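Local coordinates for CoA-binding domain-containing protein (Thermus thermophilus, PDB 1IUK) that is of unknown function in detail but probably binds coenzyme A through a Rossmann-like CoA-binding domain, at residues P28-P33 with L74-R78; W99-R105 with V121-L126. All coordinates share one frame. Numbering follows the deposited sequence.

Interaction 1. Residues P28-P33 with L74-R78; sequences PAHYVP and LDVFR
Residues 28-33 form the first turn and a half of helix 28-38. Residues 74-76 end strand 73-76 of the parallel sheet, with Phe77 and Arg78 starting the loop beyond the C-terminal end of the strand. This pairing of a helix start with a strand end belongs to the Rossmann-like fold of the CoA-binding domain. The helix opens with Val32 N hydrogen-bonded to Pro28 O (2.9 Å); Pro33, whose N lacks a hydrogen, introduces a kink. CA atoms approach most closely at Ala29 and Phe77 (6.1 Å) and diverge to 8.6 Å between those of Pro33 and Asp75, so the segments are nearest at the loop end.

Phe77 leaves the extended strand conformation (phi/psi -109/-4), and its m rotamer with chi2 near -90° carries the ring to the helix. Ala29 CA sits over one ring face, 3.7 Å from the centroid and 11° off the normal, a CH-pi contact; Ala29 CB lies 3.8 Å from Phe77 CG. Val32 meets the ring edge, its CB 3.7 Å from Phe77 CZ. The 194 Å² buried here is thus mainly apolar packing around one ring, which also touches Val18 of strand 15-19. Asp75 OD1 is hydrogen-bonded to Gln101 NE2, while Asp75 OD2 lies 3.9 Å from Val32 CG1.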
loop_
_atom_site.group_PDB
_atom_site.type_symbol
_atom_site.label_atom_id
_atom_site.label_comp_id
_atom_site.label_asym_id
_atom_site.label_seq_id
_atom_site.Cartn_x
_atom_site.Cartn_y
_atom_site.Cartn_z
ATOM N N PRO A 28 11.466 3.856 -4.613
ATOM C CA PRO A 28 10.087 4.351 -4.537
ATOM C C PRO A 28 9.392 3.805 -3.298
ATOM O O PRO A 28 8.556 4.476 -2.699
ATOM C CB PRO A 28 9.452 3.836 -5.819
ATOM C CG PRO A 28 10.594 3.704 -6.762
ATOM C CD PRO A 28 11.759 3.270 -5.928
ATOM N N ALA A 29 9.756 2.576 -2.932
ATOM C CA ALA A 29 9.206 1.895 -1.765
ATOM C C ALA A 29 9.679 2.578 -0.492
ATOM O O ALA A 29 9.334 2.165 0.616
ATOM C CB ALA A 29 9.626 0.420 -1.760
ATOM N N HIS A 30 10.506 3.609 -0.639
ATOM C CA HIS A 30 10.942 4.336 0.534
ATOM C C HIS A 30 10.476 5.775 0.422
ATOM O O HIS A 30 9.851 6.301 1.344
ATOM C CB HIS A 30 12.457 4.327 0.698
ATOM C CG HIS A 30 12.905 5.005 1.951
ATOM N ND1 HIS A 30 13.190 4.315 3.108
ATOM C CD2 HIS A 30 13.014 6.318 2.262
ATOM C CE1 HIS A 30 13.454 5.171 4.078
ATOM N NE2 HIS A 30 13.354 6.394 3.591
ATOM N N TYR A 31 10.750 6.409 -0.712
ATOM C CA TYR A 31 10.361 7.807 -0.850
ATOM C C TYR A 31 8.871 8.080 -1.039
ATOM O O TYR A 31 8.403 9.156 -0.661
ATOM C CB TYR A 31 11.214 8.513 -1.927
ATOM C CG TYR A 31 11.003 8.121 -3.367
ATOM C CD1 TYR A 31 9.863 8.521 -4.062
ATOM C CD2 TYR A 31 11.987 7.407 -4.065
ATOM C CE1 TYR A 31 9.705 8.225 -5.417
ATOM C CE2 TYR A 31 11.839 7.108 -5.418
ATOM C CZ TYR A 31 10.696 7.517 -6.089
ATOM O OH TYR A 31 10.532 7.209 -7.421
ATOM N N VAL A 32 8.110 7.128 -1.588
ATOM C CA VAL A 32 6.668 7.353 -1.742
ATOM C C VAL A 32 6.063 7.323 -0.328
ATOM O O VAL A 32 5.281 8.207 0.054
ATOM C CB VAL A 32 6.018 6.298 -2.666
ATOM C CG1 VAL A 32 4.505 6.346 -2.536
ATOM C CG2 VAL A 32 6.422 6.561 -4.111
ATOM N N PRO A 33 6.406 6.304 0.470
ATOM C CA PRO A 33 5.872 6.246 1.837
ATOM C C PRO A 33 6.270 7.497 2.651
ATOM O O PRO A 33 5.534 7.961 3.533
ATOM C CB PRO A 33 6.499 4.972 2.408
ATOM C CG PRO A 33 6.839 4.154 1.212
ATOM C CD PRO A 33 7.217 5.117 0.145
ATOM N N LEU A 74 -3.553 -0.428 1.301
ATOM C CA LEU A 74 -2.385 -1.299 1.256
ATOM C C LEU A 74 -1.641 -0.881 -0.014
ATOM O O LEU A 74 -2.086 -1.169 -1.127
ATOM C CB LEU A 74 -2.777 -2.785 1.177
ATOM C CG LEU A 74 -1.570 -3.735 1.095
ATOM C CD1 LEU A 74 -0.813 -3.720 2.403
ATOM C CD2 LEU A 74 -2.031 -5.140 0.755
ATOM N N ASP A 75 -0.536 -0.152 0.161
ATOM C CA ASP A 75 0.284 0.325 -0.962
ATOM C C ASP A 75 1.293 -0.787 -1.228
ATOM O O ASP A 75 2.193 -1.019 -0.422
ATOM C CB ASP A 75 1.000 1.614 -0.553
ATOM C CG ASP A 75 1.498 2.429 -1.738
ATOM O OD1 ASP A 75 1.086 2.189 -2.896
ATOM O OD2 ASP A 75 2.316 3.338 -1.485
ATOM N N VAL A 76 1.114 -1.466 -2.357
ATOM C CA VAL A 76 1.934 -2.606 -2.736
ATOM C C VAL A 76 3.068 -2.311 -3.706
ATOM O O VAL A 76 2.845 -1.869 -4.837
ATOM C CB VAL A 76 1.038 -3.727 -3.351
ATOM C CG1 VAL A 76 1.854 -4.994 -3.587
ATOM C CG2 VAL A 76 -0.135 -4.024 -2.416
ATOM N N PHE A 77 4.285 -2.593 -3.258
ATOM C CA PHE A 77 5.468 -2.391 -4.080
ATOM C C PHE A 77 6.079 -3.727 -4.520
ATOM O O PHE A 77 7.052 -3.741 -5.281
ATOM C CB PHE A 77 6.512 -1.573 -3.307
ATOM C CG PHE A 77 6.165 -0.106 -3.174
ATOM C CD1 PHE A 77 6.583 0.817 -4.136
ATOM C CD2 PHE A 77 5.415 0.345 -2.093
ATOM C CE1 PHE A 77 6.254 2.176 -4.016
ATOM C CE2 PHE A 77 5.081 1.701 -1.966
ATOM C CZ PHE A 77 5.505 2.615 -2.933
ATOM N N ARG A 78 5.524 -4.847 -4.047
ATOM C CA ARG A 78 6.060 -6.165 -4.426
ATOM C C ARG A 78 5.705 -6.471 -5.878
ATOM O O ARG A 78 4.608 -6.157 -6.333
ATOM C CB ARG A 78 5.542 -7.240 -3.478
ATOM C CG ARG A 78 5.759 -6.875 -2.009
ATOM C CD ARG A 78 6.868 -7.674 -1.346
ATOM N NE ARG A 78 7.975 -7.956 -2.244
ATOM C CZ ARG A 78 8.430 -9.178 -2.512
ATOM N NH1 ARG A 78 7.874 -10.248 -1.953
ATOM N NH2 ARG A 78 9.450 -9.335 -3.345
#

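Interaction 2. Residues W99-R105 with V121-L126; sequences WLQSGIR and VADRCL
Strands 98-100 and 120-122 run parallel at one edge of the Rossmann-like sheet, 120-122 outermost, joined through helix 107-115 as a beta-alpha-beta crossover. Trp99 pairs with Val121 (CA-CA 4.8 Å), and Leu100 N donates to Val121 O (2.8 Å, 161°). Past the strands, a type II turn from Gln101 to Ile104 places Gly103 at phi/psi 74/16, while Asp123 takes a positive phi of 54°.

In its t rotamer, Trp99 lies between Val121 CG1 and Leu126 CD1, each 3.6 Å from the centroid of the six-membered ring, over opposite faces. Its NE1 donates to Arg124 O (2.8 Å, 145°), which also receives a CA-H...O contact from Gln101 CA at 3.4 Å. Asp123 OD2 accepts from Gly103 N (2.7 Å, 159°), tying the two loops together; Arg124 N gives Leu100 O a weak hydrogen bond of 3.4 Å. Gln101 NE2 is 3.1 Å from Leu126 N, but both are donors, and Gln101 NE2 is instead hydrogen-bonded to Asp75 OD1. Arg105 NH2 forms a salt bridge with Glu110, and Arg105 NE lies 3.4 Å from Ala122 CB. Ile104 O is buried without a partner. Main-chain carbonyls and one carboxylate therefore fix the loops beyond the strand ends, while the indole combines apolar packing with a directed N-H bond.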
loop_
_atom_site.group_PDB
_atom_site.type_symbol
_atom_site.label_atom_id
_atom_site.label_comp_id
_atom_site.label_asym_id
_atom_site.label_seq_id
_atom_site.Cartn_x
_atom_site.Cartn_y
_atom_site.Cartn_z
ATOM N N TRP A 99 -3.637 -0.921 -3.443
ATOM C CA TRP A 99 -3.017 -0.057 -4.444
ATOM C C TRP A 99 -1.745 -0.692 -4.994
ATOM O O TRP A 99 -0.741 -0.773 -4.283
ATOM C CB TRP A 99 -2.668 1.290 -3.784
ATOM C CG TRP A 99 -2.251 2.384 -4.732
ATOM C CD1 TRP A 99 -1.064 2.483 -5.412
ATOM C CD2 TRP A 99 -3.039 3.513 -5.130
ATOM N NE1 TRP A 99 -1.071 3.600 -6.211
ATOM C CE2 TRP A 99 -2.270 4.250 -6.060
ATOM C CE3 TRP A 99 -4.324 3.973 -4.794
ATOM C CZ2 TRP A 99 -2.746 5.426 -6.660
ATOM C CZ3 TRP A 99 -4.797 5.144 -5.394
ATOM C CH2 TRP A 99 -4.006 5.854 -6.317
ATOM N N LEU A 100 -1.782 -1.148 -6.241
ATOM C CA LEU A 100 -0.590 -1.742 -6.836
ATOM C C LEU A 100 0.229 -0.619 -7.468
ATOM O O LEU A 100 -0.258 0.093 -8.358
ATOM C CB LEU A 100 -0.973 -2.763 -7.905
ATOM C CG LEU A 100 -1.872 -3.909 -7.426
ATOM C CD1 LEU A 100 -2.053 -4.906 -8.579
ATOM C CD2 LEU A 100 -1.266 -4.581 -6.180
ATOM N N GLN A 101 1.466 -0.465 -7.008
ATOM C CA GLN A 101 2.335 0.589 -7.519
ATOM C C GLN A 101 2.718 0.432 -8.996
ATOM O O GLN A 101 2.403 -0.570 -9.632
ATOM C CB GLN A 101 3.574 0.690 -6.633
ATOM C CG GLN A 101 3.289 1.382 -5.303
ATOM C CD GLN A 101 3.138 2.895 -5.460
ATOM O OE1 GLN A 101 3.926 3.540 -6.160
ATOM N NE2 GLN A 101 2.130 3.463 -4.811
ATOM N N SER A 102 3.381 1.449 -9.539
ATOM C CA SER A 102 3.804 1.460 -10.940
ATOM C C SER A 102 4.501 0.188 -11.426
ATOM O O SER A 102 5.372 -0.361 -10.747
ATOM C CB SER A 102 4.721 2.661 -11.182
ATOM O OG SER A 102 4.038 3.873 -10.904
ATOM N N GLY A 103 4.111 -0.267 -12.611
ATOM C CA GLY A 103 4.704 -1.464 -13.188
ATOM C C GLY A 103 4.261 -2.771 -12.548
ATOM O O GLY A 103 4.893 -3.810 -12.749
ATOM N N ILE A 104 3.177 -2.723 -11.782
ATOM C CA ILE A 104 2.687 -3.913 -11.125
ATOM C C ILE A 104 1.228 -4.220 -11.458
ATOM O O ILE A 104 0.321 -3.499 -11.044
ATOM C CB ILE A 104 2.840 -3.802 -9.582
ATOM C CG1 ILE A 104 4.326 -3.659 -9.214
ATOM C CG2 ILE A 104 2.240 -5.037 -8.899
ATOM C CD1 ILE A 104 4.577 -3.138 -7.808
ATOM N N ARG A 105 1.027 -5.297 -12.224
ATOM C CA ARG A 105 -0.304 -5.780 -12.600
ATOM C C ARG A 105 -0.284 -7.301 -12.433
ATOM O O ARG A 105 0.757 -7.944 -12.583
ATOM C CB ARG A 105 -0.647 -5.460 -14.065
ATOM C CG ARG A 105 -0.833 -3.987 -14.398
ATOM C CD ARG A 105 -1.921 -3.321 -13.568
ATOM N NE ARG A 105 -3.219 -4.004 -13.604
ATOM C CZ ARG A 105 -4.073 -3.967 -14.624
ATOM N NH1 ARG A 105 -3.777 -3.283 -15.717
ATOM N NH2 ARG A 105 -5.246 -4.582 -14.541
ATOM N N VAL A 121 -6.699 -0.424 -7.046
ATOM C CA VAL A 121 -6.234 0.607 -7.973
ATOM C C VAL A 121 -4.898 -0.000 -8.403
ATOM O O VAL A 121 -4.097 -0.399 -7.556
ATOM C CB VAL A 121 -6.017 1.973 -7.287
ATOM C CG1 VAL A 121 -5.352 2.930 -8.268
ATOM C CG2 VAL A 121 -7.352 2.541 -6.822
ATOM N N ALA A 122 -4.665 -0.118 -9.704
ATOM C CA ALA A 122 -3.427 -0.750 -10.157
ATOM C C ALA A 122 -2.585 0.053 -11.137
ATOM O O ALA A 122 -3.104 0.842 -11.931
ATOM C CB ALA A 122 -3.745 -2.133 -10.758
ATOM N N ASP A 123 -1.276 -0.182 -11.076
ATOM C CA ASP A 123 -0.307 0.487 -11.937
ATOM C C ASP A 123 -0.388 2.030 -11.898
ATOM O O ASP A 123 -0.511 2.697 -12.932
ATOM C CB ASP A 123 -0.453 -0.025 -13.379
ATOM C CG ASP A 123 0.857 0.036 -14.155
ATOM O OD1 ASP A 123 0.924 -0.539 -15.263
ATOM O OD2 ASP A 123 1.821 0.660 -13.659
ATOM N N ARG A 124 -0.323 2.580 -10.689
ATOM C CA ARG A 124 -0.348 4.025 -10.477
ATOM C C ARG A 124 0.560 4.314 -9.291
ATOM O O ARG A 124 0.710 3.481 -8.404
ATOM C CB ARG A 124 -1.766 4.511 -10.170
ATOM C CG ARG A 124 -2.656 4.630 -11.388
ATOM C CD ARG A 124 -3.676 5.746 -11.217
ATOM N NE ARG A 124 -4.952 5.271 -10.676
ATOM C CZ ARG A 124 -6.088 5.973 -10.673
ATOM N NH1 ARG A 124 -6.127 7.201 -11.185
ATOM N NH2 ARG A 124 -7.196 5.446 -10.163
ATOM N N CYS A 125 1.192 5.481 -9.289
ATOM C CA CYS A 125 2.054 5.858 -8.182
ATOM C C CYS A 125 1.183 6.639 -7.208
ATOM O O CYS A 125 0.668 7.702 -7.552
ATOM C CB CYS A 125 3.214 6.737 -8.662
ATOM S SG CYS A 125 4.379 7.156 -7.342
ATOM N N LEU A 126 1.017 6.109 -6.000
ATOM C CA LEU A 126 0.185 6.756 -4.996
ATOM C C LEU A 126 0.602 8.211 -4.710
ATOM O O LEU A 126 -0.259 9.076 -4.507
ATOM C CB LEU A 126 0.187 5.929 -3.699
ATOM C CG LEU A 126 -0.772 6.357 -2.575
ATOM C CD1 LEU A 126 -2.135 6.739 -3.145
ATOM C CD2 LEU A 126 -0.903 5.219 -1.565
#

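How the interactions relate
Interactions 1 and 2 meet along neighbouring strands 73-76 and 98-100, their centres 10 Å apart. Val76 N lies 2.8 Å from Trp99 O, a probable backbone hydrogen bond of the sheet, and the side chains add a second link, Asp75 OD1 to Gln101 NE2 at 2.5 Å, also a probable hydrogen bond. Asp75 OD1 further packs against Trp99 CD1 (3.3 Å), and Phe77 CE1 against Gln101 CG (3.3 Å), so Phe77 of interaction 1 reaches the loop of interaction 2. Both contacts thus occupy the C-terminal end of the parallel strands, where Rossmann-like domains commonly bind nucleotide ligands. A CoA site nearby is plausible, although the contacts themselves identify no ligand-binding residue.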